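Local coordinates for alpha-tubulin N-acetyltransferase (Danio rerio, PDB 4H6U), which catalyses the transfer of an acetyl group from acetyl coenzyme A to a lysine of alpha-tubulin, using a GNAT-type acetyltransferase core, at residues Q129-L142 with P159-L171. The protein carries 1 engineered substitution. Residues are numbered along the deposited sequence; the frame is centred on the assembly and turned at random.
Sequences QRHGYGSELFDFML and PKFLSFLEKRYDL. With ACO (acetyl coenzyme *a), chain C.
The Phe138 ring has the edge of Phe164 over one face, with Phe164 CE1 3.9 Å from Phe138 CG and the planes at 86°, and Leu142 CG of its own helix over the other. At its own edge, Phe138 CD2 points into the face of Tyr169, 3.4 Å from Tyr169 CZ, a second T-shaped pair. Phe138 reaches the other helix because CG stands anti to the backbone N (chi1 -163°). Tyr169 OH donates to Asp139 OD1 (2.8 Å), meeting it from above the carboxylate plane. A leucine in place of Tyr169 would probably leave Asp139 without this donor and the edge of Phe138 without its aromatic face. Nearer the start of helix 133-142 acetyl coenzyme A fills the cleft. The pyrophosphate is gripped by backbone N-H groups of the GNAT P-loop: Arg130 N to O5A, Gly132 N to O2A, Gly134 N to O4A and Ser135 N to O1A (2.9 Å). Gly134, with no side chain, lets the cofactor's O6A come close to the helix start. One face of the Arg130 guanidinium lies over the adenine, and its NH2 joins Lys167 NZ (2.9 Å from O8A) in binding the 3'-phosphate, which probably offsets their like charges. The Arg168 guanidinium lays a face over O5B. Helices 133-142 and 159-168 cross at -72° with axes 11.8 Å apart, splayed around the cofactor. Beneath them, Phe138 and Phe161 touch Val119 of the central strand 117-124, and Phe122 of that strand meets Phe161 and Phe164 edge-to-face.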
loop_
_atom_site.group_PDB
_atom_site.type_symbol
_atom_site.label_atom_id
_atom_site.label_comp_id
_atom_site.label_asym_id
_atom_site.label_seq_id
_atom_site.Cartn_x
_atom_site.Cartn_y
_atom_site.Cartn_z
ATOM N N GLN A 129 0.313 15.844 16.510
ATOM C CA GLN A 129 -0.771 15.067 17.089
ATOM C C GLN A 129 -1.571 15.984 18.025
ATOM O O GLN A 129 -1.057 16.994 18.495
ATOM C CB GLN A 129 -0.211 13.858 17.855
ATOM C CG GLN A 129 0.028 12.632 16.992
ATOM C CD GLN A 129 1.072 11.647 17.578
ATOM O OE1 GLN A 129 1.197 11.515 18.791
ATOM N NE2 GLN A 129 1.813 10.956 16.704
ATOM N N ARG A 130 -2.837 15.654 18.257
ATOM C CA ARG A 130 -3.696 16.412 19.176
ATOM C C ARG A 130 -3.954 17.839 18.699
ATOM O O ARG A 130 -4.117 18.751 19.515
ATOM C CB ARG A 130 -3.079 16.438 20.577
ATOM C CG ARG A 130 -3.353 15.154 21.365
ATOM C CD ARG A 130 -3.168 15.365 22.857
ATOM N NE ARG A 130 -4.088 14.538 23.627
ATOM C CZ ARG A 130 -3.801 13.903 24.769
ATOM N NH1 ARG A 130 -2.606 13.979 25.332
ATOM N NH2 ARG A 130 -4.740 13.194 25.367
ATOM N N HIS A 131 -3.950 18.031 17.383
ATOM C CA HIS A 131 -4.297 19.311 16.778
ATOM C C HIS A 131 -5.562 19.171 15.902
ATOM O O HIS A 131 -5.969 20.099 15.235
ATOM C CB HIS A 131 -3.152 19.831 15.933
ATOM C CG HIS A 131 -1.990 20.335 16.730
ATOM N ND1 HIS A 131 -1.250 19.526 17.567
ATOM C CD2 HIS A 131 -1.447 21.572 16.825
ATOM C CE1 HIS A 131 -0.287 20.238 18.126
ATOM N NE2 HIS A 131 -0.393 21.485 17.704
ATOM N N GLY A 132 -6.131 17.975 15.851
ATOM C CA GLY A 132 -7.366 17.726 15.147
ATOM C C GLY A 132 -7.162 17.063 13.793
ATOM O O GLY A 132 -8.136 16.770 13.099
ATOM N N TYR A 133 -5.901 16.808 13.436
ATOM C CA TYR A 133 -5.537 16.260 12.123
ATOM C C TYR A 133 -6.034 14.821 11.948
ATOM O O TYR A 133 -6.633 14.492 10.926
ATOM C CB TYR A 133 -4.009 16.355 11.911
ATOM C CG TYR A 133 -3.533 17.753 11.619
ATOM C CD1 TYR A 133 -4.073 18.475 10.576
ATOM C CD2 TYR A 133 -2.586 18.370 12.406
ATOM C CE1 TYR A 133 -3.654 19.752 10.311
ATOM C CE2 TYR A 133 -2.176 19.663 12.153
ATOM C CZ TYR A 133 -2.720 20.347 11.106
ATOM O OH TYR A 133 -2.331 21.625 10.813
ATOM N N GLY A 134 -5.850 13.984 12.961
ATOM C CA GLY A 134 -6.344 12.601 12.907
ATOM C C GLY A 134 -7.858 12.587 12.645
ATOM O O GLY A 134 -8.358 11.905 11.737
ATOM N N SER A 135 -8.592 13.362 13.446
ATOM C CA SER A 135 -10.036 13.554 13.255
ATOM C C SER A 135 -10.385 13.979 11.827
ATOM O O SER A 135 -11.354 13.479 11.261
ATOM C CB SER A 135 -10.563 14.622 14.227
ATOM O OG SER A 135 -10.369 14.254 15.571
ATOM N N GLU A 136 -9.627 14.924 11.253
ATOM C CA GLU A 136 -9.927 15.360 9.893
ATOM C C GLU A 136 -9.763 14.183 8.911
ATOM O O GLU A 136 -10.624 13.970 8.083
ATOM C CB GLU A 136 -9.068 16.571 9.474
ATOM C CG GLU A 136 -9.581 17.211 8.206
ATOM C CD GLU A 136 -8.848 18.479 7.787
ATOM O OE1 GLU A 136 -7.745 18.766 8.298
ATOM O OE2 GLU A 136 -9.356 19.155 6.868
ATOM N N LEU A 137 -8.688 13.408 9.005
ATOM C CA LEU A 137 -8.509 12.258 8.111
ATOM C C LEU A 137 -9.572 11.192 8.270
ATOM O O LEU A 137 -10.088 10.655 7.279
ATOM C CB LEU A 137 -7.171 11.576 8.357
ATOM C CG LEU A 137 -6.131 11.812 7.287
ATOM C CD1 LEU A 137 -4.932 10.925 7.535
ATOM C CD2 LEU A 137 -6.697 11.560 5.878
ATOM N N PHE A 138 -9.816 10.818 9.525
ATOM C CA PHE A 138 -10.754 9.760 9.829
ATOM C C PHE A 138 -12.143 10.196 9.319
ATOM O O PHE A 138 -12.798 9.473 8.577
ATOM C CB PHE A 138 -10.735 9.478 11.338
ATOM C CG PHE A 138 -11.333 8.160 11.740
ATOM C CD1 PHE A 138 -10.736 6.958 11.404
ATOM C CD2 PHE A 138 -12.501 8.133 12.493
ATOM C CE1 PHE A 138 -11.310 5.718 11.792
ATOM C CE2 PHE A 138 -13.081 6.915 12.906
ATOM C CZ PHE A 138 -12.471 5.702 12.541
ATOM N N ASP A 139 -12.557 11.402 9.642
ATOM C CA ASP A 139 -13.837 11.910 9.146
ATOM C C ASP A 139 -13.925 11.891 7.611
ATOM O O ASP A 139 -14.924 11.463 7.049
ATOM C CB ASP A 139 -14.108 13.333 9.651
ATOM C CG ASP A 139 -14.508 13.375 11.125
ATOM O OD1 ASP A 139 -14.736 12.300 11.733
ATOM O OD2 ASP A 139 -14.623 14.501 11.677
ATOM N N PHE A 140 -12.855 12.282 6.927
ATOM C CA PHE A 140 -12.880 12.244 5.478
ATOM C C PHE A 140 -13.097 10.806 4.955
ATOM O O PHE A 140 -13.915 10.577 4.052
ATOM C CB PHE A 140 -11.601 12.844 4.906
ATOM C CG PHE A 140 -11.615 12.943 3.403
ATOM C CD1 PHE A 140 -12.028 14.098 2.784
ATOM C CD2 PHE A 140 -11.288 11.840 2.617
ATOM C CE1 PHE A 140 -12.073 14.202 1.384
ATOM C CE2 PHE A 140 -11.335 11.904 1.225
ATOM C CZ PHE A 140 -11.739 13.088 0.596
ATOM N N MET A 141 -12.410 9.843 5.552
ATOM C CA MET A 141 -12.538 8.436 5.136
ATOM C C MET A 141 -13.976 7.935 5.392
ATOM O O MET A 141 -14.602 7.344 4.521
ATOM C CB MET A 141 -11.499 7.573 5.869
ATOM C CG MET A 141 -11.544 6.066 5.553
ATOM S SD MET A 141 -12.708 5.156 6.608
ATOM C CE MET A 141 -11.998 5.384 8.210
ATOM N N LEU A 142 -14.509 8.190 6.583
ATOM C CA LEU A 142 -15.869 7.768 6.904
ATOM C C LEU A 142 -16.906 8.326 5.902
ATOM O O LEU A 142 -17.772 7.584 5.424
ATOM C CB LEU A 142 -16.237 8.197 8.332
ATOM C CG LEU A 142 -15.351 7.637 9.462
ATOM C CD1 LEU A 142 -15.665 8.317 10.794
ATOM C CD2 LEU A 142 -15.442 6.123 9.595
ATOM N N PRO A 159 -2.407 2.231 21.572
ATOM C CA PRO A 159 -3.126 2.869 22.691
ATOM C C PRO A 159 -3.675 4.236 22.338
ATOM O O PRO A 159 -4.833 4.485 22.639
ATOM C CB PRO A 159 -2.070 2.957 23.784
ATOM C CG PRO A 159 -1.111 1.749 23.469
ATOM C CD PRO A 159 -1.092 1.685 21.954
ATOM N N LYS A 160 -2.893 5.086 21.691
ATOM C CA LYS A 160 -3.365 6.414 21.307
ATOM C C LYS A 160 -4.551 6.324 20.336
ATOM O O LYS A 160 -5.407 7.195 20.321
ATOM C CB LYS A 160 -2.237 7.257 20.693
ATOM C CG LYS A 160 -1.166 7.647 21.685
ATOM C CD LYS A 160 -0.153 8.573 21.057
ATOM C CE LYS A 160 1.025 8.840 21.982
ATOM N NZ LYS A 160 2.137 7.858 21.719
ATOM N N PHE A 161 -4.577 5.313 19.479
ATOM C CA PHE A 161 -5.683 5.195 18.543
ATOM C C PHE A 161 -6.963 4.728 19.278
ATOM O O PHE A 161 -8.071 5.189 18.982
ATOM C CB PHE A 161 -5.308 4.232 17.410
ATOM C CG PHE A 161 -6.318 4.166 16.276
ATOM C CD1 PHE A 161 -7.284 5.141 16.110
ATOM C CD2 PHE A 161 -6.301 3.099 15.387
ATOM C CE1 PHE A 161 -8.198 5.069 15.097
ATOM C CE2 PHE A 161 -7.220 3.009 14.357
ATOM C CZ PHE A 161 -8.180 4.005 14.210
ATOM N N LEU A 162 -6.794 3.864 20.272
ATOM C CA LEU A 162 -7.915 3.385 21.052
ATOM C C LEU A 162 -8.536 4.569 21.784
ATOM O O LEU A 162 -9.748 4.751 21.766
ATOM C CB LEU A 162 -7.486 2.273 22.038
ATOM C CG LEU A 162 -7.264 0.908 21.402
ATOM C CD1 LEU A 162 -6.672 -0.080 22.390
ATOM C CD2 LEU A 162 -8.563 0.375 20.874
ATOM N N SER A 163 -7.676 5.337 22.448
ATOM C CA SER A 163 -8.047 6.566 23.133
ATOM C C SER A 163 -8.850 7.477 22.201
ATOM O O SER A 163 -9.906 8.022 22.587
ATOM C CB SER A 163 -6.783 7.288 23.606
ATOM O OG SER A 163 -7.086 8.504 24.248
ATOM N N PHE A 164 -8.325 7.623 20.978
ATOM C CA PHE A 164 -8.925 8.448 19.932
ATOM C C PHE A 164 -10.359 7.972 19.662
ATOM O O PHE A 164 -11.318 8.767 19.776
ATOM C CB PHE A 164 -8.021 8.353 18.681
ATOM C CG PHE A 164 -8.607 8.936 17.415
ATOM C CD1 PHE A 164 -9.269 8.121 16.513
ATOM C CD2 PHE A 164 -8.409 10.280 17.091
ATOM C CE1 PHE A 164 -9.794 8.623 15.334
ATOM C CE2 PHE A 164 -8.931 10.824 15.914
ATOM C CZ PHE A 164 -9.632 9.986 15.013
ATOM N N LEU A 165 -10.501 6.659 19.411
ATOM C CA LEU A 165 -11.810 6.020 19.185
ATOM C C LEU A 165 -12.779 6.149 20.365
ATOM O O LEU A 165 -13.955 6.501 20.202
ATOM C CB LEU A 165 -11.603 4.527 18.837
ATOM C CG LEU A 165 -10.875 4.326 17.500
ATOM C CD1 LEU A 165 -10.449 2.890 17.285
ATOM C CD2 LEU A 165 -11.753 4.807 16.322
ATOM N N GLU A 166 -12.264 5.949 21.562
ATOM C CA GLU A 166 -13.100 6.001 22.751
ATOM C C GLU A 166 -13.581 7.434 23.058
ATOM O O GLU A 166 -14.758 7.647 23.365
ATOM C CB GLU A 166 -12.345 5.386 23.952
ATOM C CG GLU A 166 -11.794 3.929 23.669
ATOM C CD GLU A 166 -10.814 3.376 24.726
ATOM O OE1 GLU A 166 -10.045 4.159 25.322
ATOM O OE2 GLU A 166 -10.815 2.156 24.967
ATOM N N LYS A 167 -12.668 8.403 22.963
ATOM C CA LYS A 167 -12.943 9.806 23.332
ATOM C C LYS A 167 -13.659 10.606 22.233
ATOM O O LYS A 167 -14.533 11.394 22.531
ATOM C CB LYS A 167 -11.640 10.488 23.723
ATOM C CG LYS A 167 -11.081 9.911 24.982
ATOM C CD LYS A 167 -9.683 10.386 25.324
ATOM C CE LYS A 167 -9.704 11.566 26.245
ATOM N NZ LYS A 167 -8.367 11.753 26.860
ATOM N N ARG A 168 -13.323 10.375 20.962
ATOM C CA ARG A 168 -13.881 11.199 19.888
ATOM C C ARG A 168 -15.065 10.555 19.141
ATOM O O ARG A 168 -15.892 11.276 18.566
ATOM C CB ARG A 168 -12.772 11.600 18.920
ATOM C CG ARG A 168 -11.681 12.465 19.574
ATOM C CD ARG A 168 -12.135 13.950 19.698
ATOM N NE ARG A 168 -11.179 14.720 20.492
ATOM C CZ ARG A 168 -10.438 15.733 20.051
ATOM N NH1 ARG A 168 -10.535 16.151 18.793
ATOM N NH2 ARG A 168 -9.587 16.332 20.890
ATOM N N TYR A 169 -15.161 9.219 19.171
ATOM C CA TYR A 169 -16.225 8.496 18.447
ATOM C C TYR A 169 -17.120 7.632 19.360
ATOM O O TYR A 169 -17.959 6.884 18.875
ATOM C CB TYR A 169 -15.628 7.691 17.261
ATOM C CG TYR A 169 -14.948 8.643 16.282
ATOM C CD1 TYR A 169 -15.627 9.161 15.194
ATOM C CD2 TYR A 169 -13.666 9.089 16.511
ATOM C CE1 TYR A 169 -15.030 10.062 14.343
ATOM C CE2 TYR A 169 -13.060 9.982 15.671
ATOM C CZ TYR A 169 -13.741 10.475 14.593
ATOM O OH TYR A 169 -13.108 11.381 13.768
ATOM N N ASP A 170 -16.932 7.739 20.679
ATOM C CA ASP A 170 -17.723 6.983 21.653
ATOM C C ASP A 170 -17.718 5.459 21.450
ATOM O O ASP A 170 -18.696 4.768 21.752
ATOM C CB ASP A 170 -19.145 7.503 21.658
ATOM C CG ASP A 170 -19.207 8.912 22.140
ATOM O OD1 ASP A 170 -18.206 9.320 22.771
ATOM O OD2 ASP A 170 -20.217 9.611 21.882
ATOM N N LEU A 171 -16.615 4.952 20.936
ATOM C CA LEU A 171 -16.456 3.511 20.757
ATOM C C LEU A 171 -15.806 2.940 22.019
ATOM O O LEU A 171 -14.598 2.935 22.147
ATOM C CB LEU A 171 -15.621 3.203 19.510
ATOM C CG LEU A 171 -16.242 3.558 18.165
ATOM C CD1 LEU A 171 -15.479 2.878 17.052
ATOM C CD2 LEU A 171 -17.687 3.141 18.123
HETATM N N1A ACO C . -2.193 10.149 24.388
HETATM C C2A ACO C . -3.521 9.776 24.429
HETATM N N3A ACO C . -4.437 9.993 23.508
HETATM C C4A ACO C . -4.001 10.727 22.396
HETATM C C5A ACO C . -2.682 11.198 22.239
HETATM C C6A ACO C . -1.774 10.867 23.305
HETATM N N6A ACO C . -0.466 11.224 23.328
HETATM N N7A ACO C . -2.599 11.896 20.998
HETATM C C8A ACO C . -3.870 11.856 20.451
HETATM N N9A ACO C . -4.732 11.149 21.312
HETATM C C1B ACO C . -6.135 10.819 21.222
HETATM C C2B ACO C . -6.941 11.316 22.413
HETATM O O2B ACO C . -8.178 10.667 22.514
HETATM C C3B ACO C . -7.194 12.795 21.888
HETATM O O3B ACO C . -8.205 13.385 22.461
HETATM P P3B ACO C . -7.735 14.450 23.883
HETATM O O7A ACO C . -9.126 14.937 24.152
HETATM O O8A ACO C . -7.189 13.383 24.800
HETATM O O9A ACO C . -6.744 15.397 23.284
HETATM C C4B ACO C . -7.463 12.559 20.429
HETATM O O4B ACO C . -6.672 11.389 20.051
HETATM C C5B ACO C . -7.086 13.816 19.644
HETATM O O5B ACO C . -7.791 13.968 18.471
HETATM P P1A ACO C . -6.926 14.367 17.105
HETATM O O1A ACO C . -7.966 14.471 16.048
HETATM O O2A ACO C . -5.939 15.476 17.414
HETATM O O3A ACO C . -6.055 12.987 16.783
HETATM P P2A ACO C . -4.568 13.022 16.291
HETATM O O4A ACO C . -4.354 13.794 15.033
HETATM O O5A ACO C . -3.536 13.049 17.363
HETATM O O6A ACO C . -4.420 11.347 15.566
HETATM C CBP ACO C . -3.623 9.190 16.109
HETATM C CCP ACO C . -4.711 10.236 16.326
HETATM C CDP ACO C . -3.860 7.926 16.949
HETATM C CEP ACO C . -3.519 8.831 14.594
HETATM C CAP ACO C . -2.289 9.887 16.527
HETATM O OAP ACO C . -2.233 10.281 17.882
HETATM C C9P ACO C . -1.026 9.120 16.037
HETATM O O9P ACO C . -0.732 9.196 14.867
HETATM N N8P ACO C . -0.167 8.290 16.677
HETATM C C7P ACO C . -0.084 7.863 17.989
HETATM C C6P ACO C . 0.811 6.532 18.115
HETATM C C5P ACO C . 0.677 5.435 16.987
HETATM O O5P ACO C . 1.638 4.718 16.662
HETATM N N4P ACO C . -0.589 5.258 16.335
HETATM C C3P ACO C . -0.913 4.232 15.252
HETATM C C2P ACO C . -2.377 3.620 15.180
HETATM S S1P ACO C . -2.685 1.690 15.261
HETATM C C ACO C . -3.149 1.205 13.595
HETATM O O ACO C . -2.812 1.916 12.725
HETATM C CH3 ACO C . -4.466 0.482 13.430
#